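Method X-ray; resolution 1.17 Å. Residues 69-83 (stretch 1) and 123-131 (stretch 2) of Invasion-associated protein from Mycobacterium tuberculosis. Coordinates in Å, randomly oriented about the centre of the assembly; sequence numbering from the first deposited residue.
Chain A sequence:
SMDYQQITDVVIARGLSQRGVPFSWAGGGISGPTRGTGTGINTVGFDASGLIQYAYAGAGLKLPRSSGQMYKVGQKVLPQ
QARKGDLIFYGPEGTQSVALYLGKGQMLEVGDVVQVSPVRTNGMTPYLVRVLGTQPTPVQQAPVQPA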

# COMPACT_ATOMS: atom_id res chain seq x y z
N GLN A 69 0.46 8.27 8.68
CA GLN A 69 -0.40 9.37 8.26
C GLN A 69 -1.52 8.86 7.33
O GLN A 69 -2.67 9.29 7.44
CB GLN A 69 0.40 10.49 7.60
CG GLN A 69 -0.45 11.73 7.32
CD GLN A 69 -0.98 12.47 8.54
OE1 GLN A 69 -0.48 12.32 9.66
NE2 GLN A 69 -2.00 13.30 8.32
N MET A 70 -1.19 7.96 6.42
CA MET A 70 -2.21 7.31 5.62
C MET A 70 -3.29 6.67 6.50
O MET A 70 -4.49 6.80 6.25
CB MET A 70 -1.61 6.19 4.77
CG MET A 70 -0.64 6.61 3.66
SD MET A 70 -0.04 5.11 2.83
CE MET A 70 1.20 5.80 1.74
N TYR A 71 -2.87 5.99 7.55
CA TYR A 71 -3.81 5.34 8.47
C TYR A 71 -4.68 6.35 9.24
O TYR A 71 -5.90 6.20 9.33
CB TYR A 71 -3.06 4.47 9.48
CG TYR A 71 -3.97 3.66 10.36
CD1 TYR A 71 -4.58 2.52 9.88
CD2 TYR A 71 -4.25 4.05 11.69
CE1 TYR A 71 -5.41 1.75 10.67
CE2 TYR A 71 -5.08 3.29 12.48
CZ TYR A 71 -5.66 2.14 11.96
OH TYR A 71 -6.48 1.35 12.72
N LYS A 72 -4.04 7.35 9.84
CA LYS A 72 -4.72 8.36 10.64
C LYS A 72 -5.89 8.95 9.91
O LYS A 72 -6.99 9.10 10.47
CB LYS A 72 -3.74 9.47 11.04
CG LYS A 72 -4.34 10.55 11.94
CD LYS A 72 -3.28 11.57 12.32
CE LYS A 72 -3.81 12.66 13.24
NZ LYS A 72 -2.81 13.75 13.44
N VAL A 73 -5.67 9.32 8.65
CA VAL A 73 -6.69 10.09 7.91
C VAL A 73 -7.70 9.22 7.16
O VAL A 73 -8.75 9.72 6.74
CB VAL A 73 -6.04 11.10 6.93
CG1 VAL A 73 -5.11 12.08 7.65
CG2 VAL A 73 -5.35 10.39 5.77
N GLY A 74 -7.40 7.93 6.97
CA GLY A 74 -8.19 7.07 6.10
C GLY A 74 -9.50 6.58 6.73
O GLY A 74 -9.60 6.42 7.95
N GLN A 75 -10.49 6.30 5.88
CA GLN A 75 -11.77 5.64 6.28
C GLN A 75 -11.46 4.24 6.76
O GLN A 75 -10.90 3.44 6.03
CB GLN A 75 -12.77 5.52 5.10
CG GLN A 75 -14.09 4.84 5.48
CD GLN A 75 -14.95 4.31 4.33
OE1 GLN A 75 -15.71 3.34 4.49
NE2 GLN A 75 -14.86 4.95 3.19
N LYS A 76 -11.82 3.95 7.99
CA LYS A 76 -11.50 2.68 8.62
C LYS A 76 -12.51 1.61 8.26
O LYS A 76 -13.71 1.85 8.32
CB LYS A 76 -11.43 2.82 10.14
CG LYS A 76 -10.52 3.93 10.64
CD LYS A 76 -9.07 3.70 10.22
CE LYS A 76 -8.12 4.69 10.87
NZ LYS A 76 -8.36 6.12 10.48
N VAL A 77 -12.01 0.43 7.94
CA VAL A 77 -12.79 -0.73 7.49
C VAL A 77 -12.38 -1.94 8.35
O VAL A 77 -11.19 -2.26 8.46
CB VAL A 77 -12.35 -1.07 6.02
CG1 VAL A 77 -12.92 -2.41 5.53
CG2 VAL A 77 -12.70 0.09 5.09
N LEU A 78 -13.33 -2.64 8.94
CA LEU A 78 -13.03 -3.89 9.64
C LEU A 78 -12.64 -4.99 8.66
O LEU A 78 -13.14 -5.01 7.55
CB LEU A 78 -14.24 -4.34 10.48
CG LEU A 78 -14.54 -3.44 11.69
CD1 LEU A 78 -15.99 -3.59 12.14
CD2 LEU A 78 -13.56 -3.75 12.82
N PRO A 79 -11.77 -5.91 9.07
CA PRO A 79 -11.34 -6.97 8.14
C PRO A 79 -12.46 -7.77 7.48
O PRO A 79 -12.35 -8.13 6.31
CB PRO A 79 -10.45 -7.85 9.01
CG PRO A 79 -9.86 -6.89 10.01
CD PRO A 79 -10.98 -5.92 10.31
N GLN A 80 -13.55 -8.01 8.20
CA GLN A 80 -14.65 -8.77 7.62
C GLN A 80 -15.41 -8.05 6.51
O GLN A 80 -16.24 -8.63 5.82
CB GLN A 80 -15.61 -9.21 8.72
CG GLN A 80 -15.11 -10.38 9.55
CD GLN A 80 -15.28 -11.71 8.84
OE1 GLN A 80 -16.40 -12.15 8.56
NE2 GLN A 80 -14.16 -12.36 8.53
N GLN A 81 -15.10 -6.76 6.35
CA GLN A 81 -15.71 -5.88 5.37
C GLN A 81 -14.69 -5.47 4.28
O GLN A 81 -14.98 -4.63 3.43
CB GLN A 81 -16.27 -4.64 6.08
CG GLN A 81 -17.41 -4.97 7.04
CD GLN A 81 -17.61 -3.91 8.12
OE1 GLN A 81 -18.33 -4.14 9.10
NE2 GLN A 81 -16.98 -2.75 7.95
N ALA A 82 -13.50 -6.09 4.28
CA ALA A 82 -12.42 -5.71 3.35
C ALA A 82 -12.81 -5.93 1.90
O ALA A 82 -13.54 -6.87 1.58
CB ALA A 82 -11.17 -6.52 3.67
N ARG A 83 -12.26 -5.08 1.04
CA ARG A 83 -12.45 -5.16 -0.41
C ARG A 83 -11.11 -4.95 -1.08
O ARG A 83 -10.26 -4.23 -0.58
CB ARG A 83 -13.41 -4.07 -0.89
CG ARG A 83 -14.84 -4.26 -0.41
CD ARG A 83 -15.71 -3.11 -0.89
NE ARG A 83 -17.01 -3.14 -0.24
CZ ARG A 83 -17.90 -2.16 -0.32
NH1 ARG A 83 -17.62 -1.07 -1.02
NH2 ARG A 83 -19.06 -2.27 0.30
N GLY A 123 1.01 -8.66 13.74
CA GLY A 123 1.35 -7.25 13.77
C GLY A 123 0.40 -6.36 12.99
O GLY A 123 0.61 -5.15 12.94
N MET A 124 -0.64 -6.94 12.38
CA MET A 124 -1.55 -6.18 11.55
C MET A 124 -2.37 -5.22 12.39
O MET A 124 -2.88 -5.57 13.47
CB MET A 124 -2.45 -7.14 10.76
CG MET A 124 -3.34 -6.47 9.74
SD MET A 124 -4.32 -7.66 8.83
CE MET A 124 -5.83 -6.72 8.65
N THR A 125 -2.52 -4.00 11.90
CA THR A 125 -3.32 -2.99 12.53
C THR A 125 -4.80 -3.42 12.43
O THR A 125 -5.18 -4.04 11.44
CB THR A 125 -3.01 -1.66 11.81
OG1 THR A 125 -1.59 -1.47 11.62
CG2 THR A 125 -3.58 -0.49 12.54
N PRO A 126 -5.65 -3.13 13.44
CA PRO A 126 -7.01 -3.70 13.46
C PRO A 126 -7.99 -3.28 12.37
O PRO A 126 -9.03 -3.91 12.22
CB PRO A 126 -7.56 -3.29 14.82
CG PRO A 126 -6.51 -2.55 15.52
CD PRO A 126 -5.25 -2.58 14.74
N TYR A 127 -7.72 -2.17 11.71
CA TYR A 127 -8.55 -1.68 10.62
C TYR A 127 -7.72 -1.60 9.35
O TYR A 127 -6.52 -1.29 9.39
CB TYR A 127 -9.05 -0.29 10.93
CG TYR A 127 -10.05 -0.19 12.04
CD1 TYR A 127 -11.37 -0.56 11.82
CD2 TYR A 127 -9.71 0.31 13.27
CE1 TYR A 127 -12.33 -0.42 12.81
CE2 TYR A 127 -10.66 0.45 14.27
CZ TYR A 127 -11.97 0.05 14.03
OH TYR A 127 -12.90 0.16 15.02
N LEU A 128 -8.37 -1.85 8.20
CA LEU A 128 -7.88 -1.46 6.89
C LEU A 128 -8.35 -0.04 6.62
O LEU A 128 -9.22 0.50 7.33
CB LEU A 128 -8.38 -2.42 5.81
CG LEU A 128 -7.85 -3.87 5.79
CD1 LEU A 128 -8.55 -4.71 6.87
CD2 LEU A 128 -8.00 -4.50 4.41
N VAL A 129 -7.82 0.56 5.55
CA VAL A 129 -8.30 1.86 5.10
C VAL A 129 -8.87 1.74 3.70
O VAL A 129 -8.25 1.16 2.81
CB VAL A 129 -7.18 2.92 5.10
CG1 VAL A 129 -7.54 4.14 4.23
CG2 VAL A 129 -6.86 3.31 6.53
N ARG A 130 -10.05 2.32 3.50
CA ARG A 130 -10.63 2.44 2.19
C ARG A 130 -10.38 3.84 1.65
O ARG A 130 -10.82 4.83 2.21
CB ARG A 130 -12.13 2.19 2.22
CG ARG A 130 -12.73 2.19 0.81
CD ARG A 130 -13.94 1.32 0.68
NE ARG A 130 -13.66 -0.02 1.13
CZ ARG A 130 -14.53 -0.81 1.74
NH1 ARG A 130 -15.80 -0.43 1.91
NH2 ARG A 130 -14.13 -2.00 2.12
N VAL A 131 -9.67 3.91 0.54
CA VAL A 131 -9.25 5.15 -0.04
C VAL A 131 -10.32 5.72 -0.97
O VAL A 131 -10.61 6.91 -0.92
CB VAL A 131 -7.95 4.90 -0.84
CG1 VAL A 131 -7.47 6.15 -1.52
CG2 VAL A 131 -6.87 4.34 0.09
O HOH W 1 -10.00 7.22 3.24
O HOH W 2 -17.35 2.21 2.25
O HOH W 3 -13.13 6.88 1.33

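Two short antiparallel strands join the stretches, and together the stretches bury 909 Å² of surface. Backbone hydrogen bonds pair the two strands. Val77 N donates to Leu128 O at 2.9 Å, and Leu128 N donates back to Val77 O at 2.9 Å. Further along, Arg130 N donates to Gln75 O, also at 2.9 Å. Between these bonds lies the non-hydrogen-bonded pair Lys76 and Val129, whose CA atoms are 4.8 Å apart. Here CA-H groups meet the carbonyls: Val129 CA lies 3.2 Å from Gln75 O, and Lys76 CA lies 3.4 Å from Leu128 O.

Waters extend the pairing where direct bonds stop. Water 1 accepts from Gln75 N and donates to Arg130 O. Water 2 links Gln75 OE1 to Arg130 NH1, and water 3 links Gln75 NE2 to Arg130 O. The side-chain amide of Gln75 suits this place because it can both accept and donate.

Apolar contacts occur on both faces of the sheet. Tyr71, Val77, Leu128 and Val129 are buried, which suits their apolar or aromatic side chains. On the face of Val77 and Leu128, the two CB atoms are 4.2 Å apart. Leu128 also reaches the turn after the strand: its CD1 is 4.0 Å from Pro79 CG, and its CD2 is 3.8 Å from Ala82 CB.

On the face of Lys76 and Val129, aromatic rings take part. Tyr71 reaches across from the helix, with CZ 3.4 Å from Thr125 CG2 and CD1 4.1 Å from Val129 CG2. The Tyr127 ring receives Lys76 CB over one face, 4.1 Å from the ring centroid. The lysine thus offers its aliphatic part to the ring, while its charged end turns back to the helix terminus. There Lys76 NZ donates to Tyr71 O at 2.7 Å and to Gly74 O at 2.8 Å. Leu78 CD2 approaches Tyr127 CE1 at 3.5 Å.

Gly74 leaves the helix close to Val129, its CA 3.5 Å from Val129 CG1. An ideal CB on Gly74 would lie 2.3 Å from that same CG1, a clash, so the absence of a side chain permits the close approach.

Arg130 has the largest area covered by the other stretch. Its NH2 donates to Gln81 O at 3.1 Å, at the edge of the guanidinium. Val77 CG2 lies over one face of that group and Arg83 CD over the opposite face. The flat guanidinium suits this slot. The like charges come close, with Arg83 NH1 3.5 Å from Arg130 NH1.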